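Local atomic coordinates of putative nucleotidyltransferase (Sulfolobus solfataricus P2, PDB entry 2RFF), a protein that probably catalyses the transfer of nucleotidyl groups. Residues Asp46-Asp49 / Thr50-Ile53. Residues are numbered along the deposited sequence; the frame is centred on the assembly and turned at random.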
ATOM      1  N   ASP A  46     -15.456   0.100  -3.345  1.00 14.98           N
ATOM      2  CA  ASP A  46     -16.537   0.495  -2.406  1.00 17.25           C
ATOM      3  C   ASP A  46     -16.129   1.584  -1.406  1.00 17.13           C
ATOM      4  O   ASP A  46     -16.552   1.569  -0.261  1.00 18.81           O
ATOM      5  CB  ASP A  46     -17.113  -0.735  -1.687  1.00 20.08           C
ATOM      6  CG  ASP A  46     -16.101  -1.469  -0.846  1.00 21.63           C
ATOM      7  OD1 ASP A  46     -14.955  -1.546  -1.265  1.00 21.43           O
ATOM      8  OD2 ASP A  46     -16.434  -1.971   0.239  1.00 25.76           O
ATOM      9  N   TYR A  47     -15.301   2.521  -1.857  1.00 15.19           N
ATOM     10  CA  TYR A  47     -14.785   3.592  -1.020  1.00 14.34           C
ATOM     11  C   TYR A  47     -15.629   4.829  -1.108  1.00 15.49           C
ATOM     12  O   TYR A  47     -16.375   5.042  -2.071  1.00 16.70           O
ATOM     13  CB  TYR A  47     -13.341   3.948  -1.400  1.00 13.76           C
ATOM     14  CG  TYR A  47     -13.124   4.547  -2.784  1.00 14.83           C
ATOM     15  CD1 TYR A  47     -13.193   5.929  -2.994  1.00 14.90           C
ATOM     16  CD2 TYR A  47     -12.818   3.748  -3.874  1.00 14.33           C
ATOM     17  CE1 TYR A  47     -12.993   6.487  -4.238  1.00 15.25           C
ATOM     18  CE2 TYR A  47     -12.596   4.311  -5.136  1.00 14.26           C
ATOM     19  CZ  TYR A  47     -12.692   5.695  -5.315  1.00 14.35           C
ATOM     20  OH  TYR A  47     -12.472   6.206  -6.585  1.00 16.82           O
ATOM     21  N   LEU A  48     -15.458   5.641  -0.070  1.00 14.78           N
ATOM     22  CA  LEU A  48     -16.051   6.956   0.043  1.00 14.38           C
ATOM     23  C   LEU A  48     -14.931   7.950  -0.127  1.00 14.62           C
ATOM     24  O   LEU A  48     -13.756   7.604   0.017  1.00 14.38           O
ATOM     25  CB  LEU A  48     -16.630   7.136   1.431  1.00 16.22           C
ATOM     26  CG  LEU A  48     -17.849   6.292   1.817  1.00 17.27           C
ATOM     27  CD1 LEU A  48     -18.175   6.394   3.310  1.00 20.55           C
ATOM     28  CD2 LEU A  48     -19.048   6.708   1.000  1.00 23.69           C
ATOM     29  N   ASP A  49     -15.279   9.219  -0.333  1.00 14.71           N
ATOM     30  CA  ASP A  49     -14.250  10.265  -0.400  1.00 14.32           C
ATOM     31  C   ASP A  49     -13.417  10.377   0.907  1.00 12.75           C
ATOM     32  O   ASP A  49     -12.262  10.754   0.872  1.00 17.22           O
ATOM     33  CB  ASP A  49     -14.816  11.644  -0.815  1.00 15.40           C
ATOM     34  CG  ASP A  49     -15.897  12.182   0.125  1.00 17.06           C
ATOM     35  OD1 ASP A  49     -16.391  11.486   1.021  1.00 17.36           O
ATOM     36  OD2 ASP A  49     -16.278  13.357  -0.075  1.00 21.54           O
ATOM     37  N   THR A  50     -14.001  10.009   2.038  1.00 12.93           N
ATOM     38  CA  THR A  50     -13.345  10.030   3.354  1.00 14.35           C
ATOM     39  C   THR A  50     -12.582   8.740   3.740  1.00 14.24           C
ATOM     40  O   THR A  50     -11.986   8.634   4.823  1.00 16.05           O
ATOM     41  CB  THR A  50     -14.423  10.267   4.458  1.00 15.15           C
ATOM     42  OG1 THR A  50     -15.487   9.322   4.287  1.00 18.56           O
ATOM     43  CG2 THR A  50     -15.001  11.691   4.353  1.00 16.18           C
ATOM     44  N   SER A  51     -12.630   7.728   2.889  1.00 13.08           N
ATOM     45  CA  SER A  51     -11.986   6.459   3.191  1.00 13.88           C
ATOM     46  C   SER A  51     -10.483   6.570   3.291  1.00 12.66           C
ATOM     47  O   SER A  51      -9.851   7.418   2.626  1.00 13.28           O
ATOM     48  CB  SER A  51     -12.320   5.401   2.131  1.00 15.34           C
ATOM     49  OG  SER A  51     -13.703   5.130   2.067  1.00 14.84           O
ATOM     50  N   ASP A  52      -9.909   5.756   4.184  1.00 11.65           N
ATOM     51  CA  ASP A  52      -8.452   5.744   4.251  0.50 13.07           C
ATOM     52  C   ASP A  52      -7.941   4.964   3.042  1.00 12.31           C
ATOM     53  O   ASP A  52      -8.732   4.498   2.191  1.00 12.63           O
ATOM     54  CB  ASP A  52      -7.934   5.200   5.582  0.50 13.56           C
ATOM     55  CG  ASP A  52      -8.310   3.775   5.828  0.50 13.70           C
ATOM     56  OD1 ASP A  52      -8.857   3.111   4.920  0.50 18.93           O
ATOM     57  OD2 ASP A  52      -8.054   3.334   6.962  0.50 16.79           O
ATOM     58  N   ILE A  53      -6.624   4.902   2.911  1.00 11.61           N
ATOM     59  CA  ILE A  53      -6.023   4.033   1.878  1.00 11.63           C
ATOM     60  C   ILE A  53      -5.225   2.984   2.677  1.00 12.34           C
ATOM     61  O   ILE A  53      -4.522   3.297   3.648  1.00 13.26           O
ATOM     62  CB  ILE A  53      -5.203   4.754   0.796  1.00 12.21           C
ATOM     63  CG1 ILE A  53      -4.820   3.758  -0.303  1.00 13.29           C
ATOM     64  CG2 ILE A  53      -3.927   5.374   1.352  1.00 13.12           C
ATOM     65  CD1 ILE A  53      -4.370   4.447  -1.586  1.00 13.21           C
TER
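Ser51 turns back on Leu48 and closes a type I beta turn, Leu48 to Ser51, in the loop that joins helix 41-44 to strand 53-59 of the nucleotidyltransferase domain. The turn is held by the backbone bond from Ser51 N to Leu48 O at 3.1 Å. A second bond runs the other way: Leu48 N gives its hydrogen to Ser51 OG at 2.8 Å, nearly straight at 167°. The serine hydroxyl reaches this N-H because OG lies beside its own backbone N, opposite the carbonyl carbon (chi1 -62°), and on the way it passes 3.6 Å from Leu48 CB. Both peptide groups of Leu48 are thus tied to one residue. With an alanine here instead of Ser51, the Leu48 N-H would probably lose this acceptor and the start of the turn would be less firmly fixed. At the corner, Thr50 lies alongside Leu48. Its OG1 sits between backbone N and carbonyl carbon (chi1 52°), 3.8 Å from Leu48 CB, and its methyl CG2, beside the backbone N, rests 3.6 Å from Asp49 OD1. The other carboxylate oxygen of Asp49, OD2, is hydrogen-bonded to Ser7 OG, which links the turn to helix 6-29. Arg42 of helix 41-44 gives a hydrogen bond from NH2 to Ser51 O, just before strand 53-59 begins. Asp49 OD1 comes to 3.0 Å from Thr50 N.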